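Local coordinates for farnesyl diphosphate phosphatase YisP (Bacillus subtilis subsp. subtilis, PDB 3WE9), which hydrolyses farnesyl diphosphate to farnesol and diphosphate, an activity involved in biofilm formation, and belongs to the phytoene/squalene synthase family, at residues 98-103 against 133-138; 31-36 against 42-47; 152-157 against 216-221; 126-131 against 158-163. All blocks are in the same frame, centred on the assembly; numbering follows the deposited sequence.

Contact 1. Residues 98-103 against 133-138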
loop_
_atom_site.group_PDB
_atom_site.type_symbol
_atom_site.label_atom_id
_atom_site.label_comp_id
_atom_site.label_asym_id
_atom_site.label_seq_id
_atom_site.Cartn_x
_atom_site.Cartn_y
_atom_site.Cartn_z
ATOM N N SER A 98 -4.554 -6.345 -17.269
ATOM C CA SER A 98 -5.589 -7.045 -16.512
ATOM C C SER A 98 -5.096 -8.012 -15.432
ATOM O O SER A 98 -5.732 -8.153 -14.391
ATOM C CB SER A 98 -6.521 -7.794 -17.477
ATOM O OG SER A 98 -5.811 -8.766 -18.223
ATOM N N GLU A 99 -3.968 -8.670 -15.676
ATOM C CA GLU A 99 -3.418 -9.649 -14.731
ATOM C C GLU A 99 -3.348 -9.213 -13.259
ATOM O O GLU A 99 -3.945 -9.852 -12.389
ATOM C CB GLU A 99 -2.028 -10.105 -15.191
ATOM C CG GLU A 99 -2.012 -10.982 -16.448
ATOM C CD GLU A 99 -2.597 -10.291 -17.670
ATOM O OE1 GLU A 99 -2.230 -9.124 -17.933
ATOM O OE2 GLU A 99 -3.417 -10.921 -18.375
ATOM N N PRO A 100 -2.618 -8.126 -12.954
ATOM C CA PRO A 100 -2.535 -7.692 -11.551
ATOM C C PRO A 100 -3.890 -7.444 -10.884
ATOM O O PRO A 100 -4.049 -7.667 -9.682
ATOM C CB PRO A 100 -1.671 -6.430 -11.628
ATOM C CG PRO A 100 -1.924 -5.918 -13.021
ATOM C CD PRO A 100 -1.908 -7.187 -13.839
ATOM N N PHE A 101 -4.864 -6.983 -11.663
ATOM C CA PHE A 101 -6.194 -6.729 -11.124
ATOM C C PHE A 101 -6.854 -8.054 -10.749
ATOM O O PHE A 101 -7.533 -8.151 -9.721
ATOM C CB PHE A 101 -7.042 -5.973 -12.150
ATOM C CG PHE A 101 -6.580 -4.565 -12.390
ATOM C CD1 PHE A 101 -6.930 -3.540 -11.511
ATOM C CD2 PHE A 101 -5.757 -4.270 -13.468
ATOM C CE1 PHE A 101 -6.461 -2.236 -11.706
ATOM C CE2 PHE A 101 -5.281 -2.975 -13.674
ATOM C CZ PHE A 101 -5.634 -1.955 -12.792
ATOM N N ARG A 102 -6.645 -9.072 -11.581
ATOM C CA ARG A 102 -7.207 -10.392 -11.315
ATOM C C ARG A 102 -6.524 -10.933 -10.065
ATOM O O ARG A 102 -7.183 -11.377 -9.123
ATOM C CB ARG A 102 -6.940 -11.336 -12.490
ATOM C CG ARG A 102 -7.484 -10.847 -13.823
ATOM C CD ARG A 102 -7.053 -11.773 -14.951
ATOM N NE ARG A 102 -7.444 -11.272 -16.265
ATOM C CZ ARG A 102 -8.701 -11.047 -16.635
ATOM N NH1 ARG A 102 -9.698 -11.276 -15.790
ATOM N NH2 ARG A 102 -8.962 -10.595 -17.855
ATOM N N GLU A 103 -5.196 -10.884 -10.074
ATOM C CA GLU A 103 -4.387 -11.349 -8.953
ATOM C C GLU A 103 -4.912 -10.796 -7.634
ATOM O O GLU A 103 -5.132 -11.542 -6.681
ATOM C CB GLU A 103 -2.934 -10.915 -9.148
ATOM C CG GLU A 103 -2.044 -11.956 -9.797
ATOM C CD GLU A 103 -1.450 -12.916 -8.782
ATOM O OE1 GLU A 103 -2.219 -13.670 -8.144
ATOM O OE2 GLU A 103 -0.210 -12.907 -8.618
ATOM N N GLY A 133 1.049 -2.270 -7.118
ATOM C CA GLY A 133 2.193 -1.566 -7.664
ATOM C C GLY A 133 2.277 -1.782 -9.163
ATOM O O GLY A 133 2.567 -0.859 -9.924
ATOM N N LEU A 134 2.027 -3.014 -9.598
ATOM C CA LEU A 134 2.067 -3.324 -11.023
ATOM C C LEU A 134 0.889 -2.645 -11.726
ATOM O O LEU A 134 1.015 -2.189 -12.856
ATOM C CB LEU A 134 2.016 -4.840 -11.244
ATOM C CG LEU A 134 2.343 -5.317 -12.663
ATOM C CD1 LEU A 134 3.727 -4.811 -13.073
ATOM C CD2 LEU A 134 2.299 -6.849 -12.709
ATOM N N MET A 135 -0.259 -2.580 -11.057
ATOM C CA MET A 135 -1.435 -1.926 -11.633
ATOM C C MET A 135 -1.088 -0.485 -12.010
ATOM O O MET A 135 -1.451 0.002 -13.078
ATOM C CB MET A 135 -2.576 -1.859 -10.623
ATOM C CG MET A 135 -3.225 -3.169 -10.234
ATOM S SD MET A 135 -4.434 -2.831 -8.941
ATOM C CE MET A 135 -4.358 -4.385 -7.986
ATOM N N LEU A 136 -0.384 0.183 -11.100
ATOM C CA LEU A 136 0.004 1.579 -11.266
ATOM C C LEU A 136 1.191 1.876 -12.169
ATOM O O LEU A 136 1.352 3.011 -12.609
ATOM C CB LEU A 136 0.293 2.191 -9.894
ATOM C CG LEU A 136 -0.859 2.244 -8.885
ATOM C CD1 LEU A 136 -0.319 2.722 -7.545
ATOM C CD2 LEU A 136 -1.963 3.173 -9.387
ATOM N N LEU A 137 2.023 0.874 -12.434
ATOM C CA LEU A 137 3.224 1.076 -13.247
ATOM C C LEU A 137 3.043 1.899 -14.524
ATOM O O LEU A 137 3.781 2.858 -14.758
ATOM C CB LEU A 137 3.867 -0.274 -13.592
ATOM C CG LEU A 137 5.207 -0.220 -14.337
ATOM C CD1 LEU A 137 6.220 0.577 -13.528
ATOM C CD2 LEU A 137 5.715 -1.635 -14.584
ATOM N N PRO A 138 2.066 1.534 -15.369
ATOM C CA PRO A 138 1.846 2.282 -16.616
ATOM C C PRO A 138 1.472 3.747 -16.391
ATOM O O PRO A 138 1.651 4.588 -17.273
ATOM C CB PRO A 138 0.724 1.501 -17.296
ATOM C CG PRO A 138 0.913 0.108 -16.775
ATOM C CD PRO A 138 1.194 0.348 -15.317
#

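Contact 2. Residues 31-36 against 42-47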
loop_
_atom_site.group_PDB
_atom_site.type_symbol
_atom_site.label_atom_id
_atom_site.label_comp_id
_atom_site.label_asym_id
_atom_site.label_seq_id
_atom_site.Cartn_x
_atom_site.Cartn_y
_atom_site.Cartn_z
ATOM N N LYS A 31 -2.147 11.778 -0.623
ATOM C CA LYS A 31 -1.252 12.920 -0.574
ATOM C C LYS A 31 -0.070 12.709 -1.522
ATOM O O LYS A 31 0.340 13.626 -2.234
ATOM C CB LYS A 31 -0.744 13.120 0.856
ATOM C CG LYS A 31 0.142 14.336 1.027
ATOM C CD LYS A 31 -0.602 15.601 0.640
ATOM C CE LYS A 31 0.307 16.814 0.681
ATOM N NZ LYS A 31 -0.397 18.029 0.178
ATOM N N ALA A 32 0.475 11.499 -1.524
ATOM C CA ALA A 32 1.606 11.173 -2.389
ATOM C C ALA A 32 1.202 11.273 -3.860
ATOM O O ALA A 32 1.964 11.765 -4.694
ATOM C CB ALA A 32 2.111 9.766 -2.084
ATOM N N LEU A 33 -0.003 10.806 -4.166
ATOM C CA LEU A 33 -0.522 10.829 -5.530
ATOM C C LEU A 33 -0.849 12.231 -6.034
ATOM O O LEU A 33 -0.881 12.468 -7.243
ATOM C CB LEU A 33 -1.783 9.967 -5.618
ATOM C CG LEU A 33 -1.635 8.455 -5.424
ATOM C CD1 LEU A 33 -3.017 7.810 -5.402
ATOM C CD2 LEU A 33 -0.782 7.868 -6.533
ATOM N N SER A 34 -1.083 13.157 -5.107
ATOM C CA SER A 34 -1.436 14.524 -5.478
ATOM C C SER A 34 -0.374 15.204 -6.336
ATOM O O SER A 34 -0.670 16.158 -7.054
ATOM C CB SER A 34 -1.703 15.367 -4.221
ATOM O OG SER A 34 -0.504 15.624 -3.508
ATOM N N TYR A 35 0.858 14.706 -6.270
ATOM C CA TYR A 35 1.959 15.283 -7.036
ATOM C C TYR A 35 1.963 14.899 -8.512
ATOM O O TYR A 35 2.711 15.474 -9.304
ATOM C CB TYR A 35 3.293 14.900 -6.396
ATOM C CG TYR A 35 3.434 15.434 -4.991
ATOM C CD1 TYR A 35 3.536 16.803 -4.754
ATOM C CD2 TYR A 35 3.435 14.572 -3.895
ATOM C CE1 TYR A 35 3.639 17.303 -3.458
ATOM C CE2 TYR A 35 3.534 15.060 -2.594
ATOM C CZ TYR A 35 3.636 16.425 -2.384
ATOM O OH TYR A 35 3.745 16.914 -1.103
ATOM N N LEU A 36 1.137 13.930 -8.883
ATOM C CA LEU A 36 1.053 13.508 -10.278
ATOM C C LEU A 36 0.205 14.486 -11.091
ATOM O O LEU A 36 -0.657 15.177 -10.542
ATOM C CB LEU A 36 0.408 12.122 -10.377
ATOM C CG LEU A 36 1.160 10.890 -9.861
ATOM C CD1 LEU A 36 0.201 9.709 -9.789
ATOM C CD2 LEU A 36 2.333 10.579 -10.776
ATOM N N GLN A 42 -5.838 11.175 -11.371
ATOM C CA GLN A 42 -7.182 10.618 -11.379
ATOM C C GLN A 42 -7.172 9.136 -11.712
ATOM O O GLN A 42 -7.930 8.355 -11.132
ATOM C CB GLN A 42 -8.065 11.406 -12.354
ATOM C CG GLN A 42 -8.297 12.833 -11.871
ATOM C CD GLN A 42 -9.358 13.573 -12.659
ATOM O OE1 GLN A 42 -9.925 14.557 -12.182
ATOM N NE2 GLN A 42 -9.625 13.111 -13.871
ATOM N N ALA A 43 -6.297 8.741 -12.631
ATOM C CA ALA A 43 -6.183 7.336 -13.006
ATOM C C ALA A 43 -5.767 6.534 -11.772
ATOM O O ALA A 43 -6.277 5.443 -11.527
ATOM C CB ALA A 43 -5.140 7.172 -14.114
ATOM N N SER A 44 -4.836 7.080 -10.999
ATOM C CA SER A 44 -4.367 6.404 -9.792
ATOM C C SER A 44 -5.506 6.266 -8.786
ATOM O O SER A 44 -5.616 5.244 -8.111
ATOM C CB SER A 44 -3.207 7.175 -9.157
ATOM O OG SER A 44 -2.069 7.135 -10.000
ATOM N N TRP A 45 -6.336 7.300 -8.674
ATOM C CA TRP A 45 -7.469 7.244 -7.754
ATOM C C TRP A 45 -8.353 6.064 -8.141
ATOM O O TRP A 45 -8.789 5.294 -7.289
ATOM C CB TRP A 45 -8.313 8.516 -7.827
ATOM C CG TRP A 45 -7.652 9.782 -7.358
ATOM C CD1 TRP A 45 -6.516 9.900 -6.608
ATOM C CD2 TRP A 45 -8.121 11.110 -7.593
ATOM N NE1 TRP A 45 -6.247 11.228 -6.363
ATOM C CE2 TRP A 45 -7.221 11.992 -6.955
ATOM C CE3 TRP A 45 -9.221 11.642 -8.279
ATOM C CZ2 TRP A 45 -7.387 13.384 -6.985
ATOM C CZ3 TRP A 45 -9.387 13.024 -8.311
ATOM C CH2 TRP A 45 -8.471 13.879 -7.666
ATOM N N ALA A 46 -8.618 5.933 -9.438
ATOM C CA ALA A 46 -9.458 4.854 -9.945
ATOM C C ALA A 46 -8.888 3.491 -9.577
ATOM O O ALA A 46 -9.611 2.609 -9.102
ATOM C CB ALA A 46 -9.603 4.972 -11.476
ATOM N N VAL A 47 -7.589 3.319 -9.804
ATOM C CA VAL A 47 -6.926 2.055 -9.497
ATOM C C VAL A 47 -7.008 1.709 -8.012
ATOM O O VAL A 47 -7.380 0.590 -7.651
ATOM C CB VAL A 47 -5.441 2.084 -9.930
ATOM C CG1 VAL A 47 -4.707 0.858 -9.385
ATOM C CG2 VAL A 47 -5.352 2.120 -11.453
#

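Contact 3. Residues 152-157 against 216-221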
loop_
_atom_site.group_PDB
_atom_site.type_symbol
_atom_site.label_atom_id
_atom_site.label_comp_id
_atom_site.label_asym_id
_atom_site.label_seq_id
_atom_site.Cartn_x
_atom_site.Cartn_y
_atom_site.Cartn_z
ATOM N N ALA A 152 8.320 -0.786 -8.609
ATOM C CA ALA A 152 6.895 -0.550 -8.391
ATOM C C ALA A 152 6.291 -1.670 -7.542
ATOM O O ALA A 152 5.549 -1.417 -6.595
ATOM C CB ALA A 152 6.169 -0.461 -9.734
ATOM N N VAL A 153 6.607 -2.912 -7.889
ATOM C CA VAL A 153 6.093 -4.053 -7.146
ATOM C C VAL A 153 6.633 -4.028 -5.715
ATOM O O VAL A 153 5.888 -4.249 -4.757
ATOM C CB VAL A 153 6.485 -5.387 -7.829
ATOM C CG1 VAL A 153 6.087 -6.567 -6.947
ATOM C CG2 VAL A 153 5.793 -5.493 -9.193
ATOM N N SER A 154 7.923 -3.743 -5.573
ATOM C CA SER A 154 8.530 -3.686 -4.252
ATOM C C SER A 154 7.888 -2.594 -3.390
ATOM O O SER A 154 7.678 -2.783 -2.198
ATOM C CB SER A 154 10.037 -3.451 -4.370
ATOM O OG SER A 154 10.695 -4.640 -4.783
ATOM N N LEU A 155 7.577 -1.453 -3.996
ATOM C CA LEU A 155 6.949 -0.359 -3.262
ATOM C C LEU A 155 5.568 -0.780 -2.754
ATOM O O LEU A 155 5.255 -0.615 -1.580
ATOM C CB LEU A 155 6.808 0.875 -4.155
ATOM C CG LEU A 155 6.103 2.064 -3.486
ATOM C CD1 LEU A 155 6.891 2.507 -2.261
ATOM C CD2 LEU A 155 5.954 3.207 -4.487
ATOM N N GLY A 156 4.747 -1.327 -3.643
ATOM C CA GLY A 156 3.416 -1.755 -3.248
ATOM C C GLY A 156 3.455 -2.841 -2.189
ATOM O O GLY A 156 2.663 -2.835 -1.242
ATOM N N LEU A 157 4.373 -3.783 -2.367
ATOM C CA LEU A 157 4.567 -4.891 -1.437
ATOM C C LEU A 157 4.934 -4.322 -0.060
ATOM O O LEU A 157 4.326 -4.666 0.950
ATOM C CB LEU A 157 5.698 -5.787 -1.969
ATOM C CG LEU A 157 6.297 -7.049 -1.320
ATOM C CD1 LEU A 157 6.071 -7.090 0.176
ATOM C CD2 LEU A 157 5.721 -8.266 -1.991
ATOM N N LEU A 216 11.507 -1.200 0.559
ATOM C CA LEU A 216 11.474 0.255 0.403
ATOM C C LEU A 216 12.796 0.776 -0.163
ATOM O O LEU A 216 12.809 1.529 -1.134
ATOM C CB LEU A 216 11.189 0.928 1.753
ATOM C CG LEU A 216 9.794 0.717 2.371
ATOM C CD1 LEU A 216 9.770 1.269 3.789
ATOM C CD2 LEU A 216 8.733 1.385 1.510
ATOM N N GLU A 217 13.904 0.366 0.447
ATOM C CA GLU A 217 15.237 0.785 0.015
ATOM C C GLU A 217 15.463 0.426 -1.455
ATOM O O GLU A 217 16.140 1.141 -2.195
ATOM C CB GLU A 217 16.295 0.115 0.897
ATOM C CG GLU A 217 17.724 0.614 0.694
ATOM C CD GLU A 217 17.835 2.134 0.756
ATOM O OE1 GLU A 217 17.134 2.752 1.586
ATOM O OE2 GLU A 217 18.632 2.709 -0.021
ATOM N N GLU A 218 14.876 -0.691 -1.864
ATOM C CA GLU A 218 14.970 -1.190 -3.230
ATOM C C GLU A 218 14.338 -0.195 -4.202
ATOM O O GLU A 218 14.867 0.067 -5.282
ATOM C CB GLU A 218 14.245 -2.528 -3.303
ATOM C CG GLU A 218 14.501 -3.362 -4.522
ATOM C CD GLU A 218 14.098 -4.800 -4.278
ATOM O OE1 GLU A 218 13.127 -5.272 -4.904
ATOM O OE2 GLU A 218 14.753 -5.453 -3.435
ATOM N N CYS A 219 13.195 0.356 -3.811
ATOM C CA CYS A 219 12.508 1.328 -4.652
ATOM C C CYS A 219 13.253 2.654 -4.575
ATOM O O CYS A 219 13.294 3.416 -5.537
ATOM C CB CYS A 219 11.064 1.518 -4.185
ATOM S SG CYS A 219 10.135 2.719 -5.167
ATOM N N GLN A 220 13.836 2.919 -3.412
ATOM C CA GLN A 220 14.597 4.144 -3.189
ATOM C C GLN A 220 15.768 4.197 -4.165
ATOM O O GLN A 220 16.059 5.246 -4.744
ATOM C CB GLN A 220 15.119 4.183 -1.749
ATOM C CG GLN A 220 15.954 5.410 -1.402
ATOM C CD GLN A 220 15.132 6.686 -1.326
ATOM O OE1 GLN A 220 14.097 6.733 -0.658
ATOM N NE2 GLN A 220 15.598 7.735 -2.003
ATOM N N ASP A 221 16.431 3.058 -4.356
ATOM C CA ASP A 221 17.571 2.991 -5.268
ATOM C C ASP A 221 17.169 3.270 -6.720
ATOM O O ASP A 221 17.976 3.768 -7.506
ATOM C CB ASP A 221 18.251 1.617 -5.210
ATOM C CG ASP A 221 18.865 1.313 -3.857
ATOM O OD1 ASP A 221 19.328 2.251 -3.170
ATOM O OD2 ASP A 221 18.900 0.119 -3.491
#

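Contact 4. Residues 126-131 against 158-163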
loop_
_atom_site.group_PDB
_atom_site.type_symbol
_atom_site.label_atom_id
_atom_site.label_comp_id
_atom_site.label_asym_id
_atom_site.label_seq_id
_atom_site.Cartn_x
_atom_site.Cartn_y
_atom_site.Cartn_z
ATOM N N TYR A 126 2.675 -9.573 -1.672
ATOM C CA TYR A 126 3.022 -9.561 -3.087
ATOM C C TYR A 126 1.778 -9.580 -3.970
ATOM O O TYR A 126 1.665 -8.791 -4.911
ATOM C CB TYR A 126 3.913 -10.767 -3.411
ATOM C CG TYR A 126 4.163 -10.987 -4.890
ATOM C CD1 TYR A 126 4.743 -9.993 -5.677
ATOM C CD2 TYR A 126 3.812 -12.189 -5.502
ATOM C CE1 TYR A 126 4.969 -10.188 -7.041
ATOM C CE2 TYR A 126 4.033 -12.399 -6.866
ATOM C CZ TYR A 126 4.612 -11.395 -7.627
ATOM O OH TYR A 126 4.844 -11.597 -8.967
ATOM N N ARG A 127 0.837 -10.460 -3.644
ATOM C CA ARG A 127 -0.388 -10.605 -4.426
ATOM C C ARG A 127 -1.362 -9.444 -4.286
ATOM O O ARG A 127 -2.266 -9.291 -5.106
ATOM C CB ARG A 127 -1.109 -11.903 -4.047
ATOM C CG ARG A 127 -0.258 -13.156 -4.149
ATOM C CD ARG A 127 -1.082 -14.393 -3.785
ATOM N NE ARG A 127 -1.710 -14.265 -2.469
ATOM C CZ ARG A 127 -1.348 -14.955 -1.388
ATOM N NH1 ARG A 127 -0.358 -15.831 -1.454
ATOM N NH2 ARG A 127 -1.980 -14.773 -0.238
ATOM N N THR A 128 -1.197 -8.636 -3.241
ATOM C CA THR A 128 -2.086 -7.501 -3.033
ATOM C C THR A 128 -1.350 -6.179 -3.283
ATOM O O THR A 128 -1.560 -5.536 -4.317
ATOM C CB THR A 128 -2.708 -7.531 -1.608
ATOM O OG1 THR A 128 -1.675 -7.681 -0.621
ATOM C CG2 THR A 128 -3.690 -8.703 -1.486
ATOM N N GLY A 129 -0.486 -5.780 -2.352
ATOM C CA GLY A 129 0.268 -4.549 -2.531
ATOM C C GLY A 129 1.163 -4.585 -3.761
ATOM O O GLY A 129 1.221 -3.618 -4.521
ATOM N N GLY A 130 1.865 -5.697 -3.959
ATOM C CA GLY A 130 2.741 -5.817 -5.115
ATOM C C GLY A 130 1.957 -5.713 -6.411
ATOM O O GLY A 130 2.400 -5.086 -7.383
ATOM N N ALA A 131 0.783 -6.334 -6.418
ATOM C CA ALA A 131 -0.099 -6.309 -7.580
ATOM C C ALA A 131 -0.549 -4.878 -7.833
ATOM O O ALA A 131 -0.605 -4.430 -8.975
ATOM C CB ALA A 131 -1.321 -7.207 -7.337
ATOM N N ALA A 158 5.930 -3.439 -0.038
ATOM C CA ALA A 158 6.384 -2.823 1.209
ATOM C C ALA A 158 5.262 -2.041 1.904
ATOM O O ALA A 158 5.102 -2.108 3.126
ATOM C CB ALA A 158 7.561 -1.894 0.924
ATOM N N ILE A 159 4.487 -1.296 1.123
ATOM C CA ILE A 159 3.389 -0.512 1.685
ATOM C C ILE A 159 2.357 -1.419 2.360
ATOM O O ILE A 159 1.806 -1.085 3.416
ATOM C CB ILE A 159 2.725 0.343 0.583
ATOM C CG1 ILE A 159 3.680 1.477 0.176
ATOM C CG2 ILE A 159 1.388 0.885 1.064
ATOM C CD1 ILE A 159 3.234 2.264 -1.066
ATOM N N GLN A 160 2.098 -2.573 1.757
ATOM C CA GLN A 160 1.148 -3.509 2.348
ATOM C C GLN A 160 1.728 -4.042 3.665
ATOM O O GLN A 160 1.018 -4.185 4.665
ATOM C CB GLN A 160 0.865 -4.659 1.377
ATOM C CG GLN A 160 -0.263 -5.569 1.823
ATOM C CD GLN A 160 -1.607 -4.858 1.872
ATOM O OE1 GLN A 160 -1.763 -3.843 2.547
ATOM N NE2 GLN A 160 -2.587 -5.395 1.156
ATOM N N LEU A 161 3.024 -4.330 3.673
ATOM C CA LEU A 161 3.665 -4.815 4.892
ATOM C C LEU A 161 3.585 -3.749 5.973
ATOM O O LEU A 161 3.354 -4.054 7.144
ATOM C CB LEU A 161 5.131 -5.174 4.641
ATOM C CG LEU A 161 5.399 -6.451 3.833
ATOM C CD1 LEU A 161 6.910 -6.638 3.662
ATOM C CD2 LEU A 161 4.786 -7.652 4.542
ATOM N N VAL A 162 3.769 -2.492 5.590
ATOM C CA VAL A 162 3.696 -1.419 6.580
ATOM C C VAL A 162 2.285 -1.322 7.153
ATOM O O VAL A 162 2.098 -1.177 8.363
ATOM C CB VAL A 162 4.111 -0.069 5.972
ATOM C CG1 VAL A 162 3.863 1.060 6.979
ATOM C CG2 VAL A 162 5.589 -0.115 5.614
ATOM N N ARG A 163 1.286 -1.405 6.283
ATOM C CA ARG A 163 -0.091 -1.349 6.742
ATOM C C ARG A 163 -0.355 -2.497 7.712
ATOM O O ARG A 163 -0.981 -2.308 8.755
ATOM C CB ARG A 163 -1.048 -1.433 5.550
ATOM C CG ARG A 163 -1.103 -0.158 4.728
ATOM C CD ARG A 163 -1.896 -0.364 3.454
ATOM N NE ARG A 163 -2.170 0.898 2.777
ATOM C CZ ARG A 163 -3.092 1.774 3.167
ATOM N NH1 ARG A 163 -3.837 1.523 4.235
ATOM N NH2 ARG A 163 -3.270 2.899 2.488
#

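Contact 1. Residues 98-103 against 133-138
Met135 crosses one face of the Phe101 ring in a Met-aromatic contact that joins two nearly antiparallel helices of the all-helical squalene/phytoene synthase fold. Its CG sits over the middle of that face, 3.7 Å from the ring centroid and 14° off the normal, a CH-pi approach. The sulfur follows toward the rim: SD is 3.5 Å from Phe101 CE1 and meets the ring obliquely. Beyond it the thioether bends at chi3 (-148°), which carries CE to within 3.7 Å of Pro100 O. Pro100 fills the other half of the contact, where its CB rests 4.0 Å from Leu134 CB and 3.9 Å from Met135 CG. No hydrogen bond links the two segments, so the contact is carried by apolar surface and the polarisable sulfur.

Further out, the Phe101 ring takes part in edge-to-face pairs with Phe87 and Phe50, while Met135 also touches Val47 and Cys51 of helix 38-54. A leucine in place of Phe101 would probably leave Met135 CG and SD without their flat aromatic partner and break both edge-to-face pairs. The axes of segments 98-103 and 133-138 run at 154° to each other and approach to 8.5 Å, with Pro100 and Met135 the nearest CA pair. In the plane of the Phe101 ring, at its edge, lies the backbone O of Ser98.

Contact 2. Residues 31-36 against 42-47
Leu33 and Ser44 form the centre of a buried corner between consecutive helices of the all-helical squalene/phytoene synthase fold, where helix 27-33 leads through a type I beta turn (Leu33 to Leu36) toward helix 38-54. These two residues bury nearly equal areas and meet through the forked end of the leucine. Leu33 CD2 comes to 3.6 Å from Ser44 CB, and Leu33 CD1 lies 3.8 Å from the same Ser44 CB, so the fork of the leucine straddles the serine methylene. The leucine reaches it with CG anti to its own carbonyl carbon (chi1 -67°) and the chain then extended. CD1 also lies near the plane of the Trp45 indole, at its edge, 4.3 Å from Trp45 CD1.

Ser44 OG, set among leucine methyls, is satisfied by a hydrogen bond with Gln40 O one turn earlier in its helix.

Trp45 has further neighbours: its indole meets the ring of Phe30 with the two planes inclined by about 15°, and it touches Gln16 and Cys18 of helix 6-25. The turn itself is closed by the backbone bond from Leu36 N to Leu33 O, and Leu36 O takes a hydrogen bond from Arg41 NH2. The side chain of Leu36 meets the same serine that Leu33 covers; its CD1 lies 3.4 Å from Ser44 OG.

Contact 3. Residues 152-157 against 216-221
Ser154 and Glu218 make the polar link between helices 145-165 and 199-221, while Leu155, Leu216 and Cys219 form the apolar side of the contact. The hydroxyl of Ser154 donates to Glu218 OE1, coming from above the carboxylate plane, 45° out of it; the 2.5 Å between Ser154 OG and that oxygen is unusually short and should be read with caution. Gln150 O is a second acceptor close to the same hydroxyl, so the two compete for, or share, its single hydrogen. On the glutamate side CG stands opposite the backbone N (chi1 -166°) and the chain continues extended, which brings the carboxylate across to the serine. Glu218, partly exposed, marks the solvent-facing rim, although Ser154 itself is buried.

On the apolar side Cys219 and Leu216 are buried, with Leu155 partly exposed. Cys219 SG rests 3.9 Å from Leu155 CB, and the Cys219 side chain also touches Val234 of helix 228-250. Packing is looser one turn away, where Leu155 CD1 and Leu216 CD2 approach only to 4.3 Å. Leu238 and Arg242 of helix 228-250 touch Leu155 and Leu216, respectively, and extend the interface to a third helix. The local axes come within 8.1 Å of each other at 144°. This inclined, roughly antiparallel packing joins two helices of the all-helical squalene/phytoene synthase fold.

Contact 4. Residues 126-131 against 158-163
Gly129 and Gln160 bring the two backbones close, with 5.1 Å between Gly129 CA and Gln160 CA. Segment 126-131 contains a wider pi-type turn at 126-130, marked by the weak bond from Ala131 N to Tyr126 O, whereas 158-163 is regular helix. The absence of a side chain at Gly129 makes the approach possible: a beta carbon there would point at Gln160 and collide with its CB. As it is, Gln160 CB rests 4.0 Å from Gly129 CA.

From this point the glutamine chain turns at chi2 (65°) and crosses the Thr128 side chain at about a right angle. Its amide nitrogen, Gln160 NE2, donates to Thr128 OG1 over 3.0 Å in a nearly straight bond (166°), with the acceptor close to the amide plane. Thr128 OG1 is also hydrogen-bonded to Tyr124 O within its own helix, so the hydroxyl joins the glutamine amide to the backbone one turn back. Were Gln160 exchanged for a leucine, Thr128 OG1 is likely to lose its donor across the interface while keeping Tyr124 O.

Around this core, Thr128 also touches Phe104 and Ala107 of helix 98-107. Beyond the second segment, helix 199-221 reaches Ala158 and Leu161 through Tyr215, and helix 228-250 packs on Ile159 and Val162 through His241.

Overall arrangement
Contact 1 and contact 4 share helix 118-140, and contact 3 and contact 4 share helix 145-165; contacts 1 and 3 also touch, Gly133 O lying 3.6 Å from Ala152 CB, so these three form a connected set. The centres of contacts 3 and 4 are 10 Å apart, and they meet where Leu216 CD2 lies 3.5 Å from Ala158 CB. Contact 2 joins through contact 1, with Leu136 CD2 3.6 Å from Val47 CG1, but its nearest atoms stay about 8 Å from contact 3 and about 7 Å from contact 4. Bound triethylene glycol, probably from crystallisation, is found about 4 Å from the Leu33 and Leu155 side chains and from Gly129, consistent with a pocket among the helices.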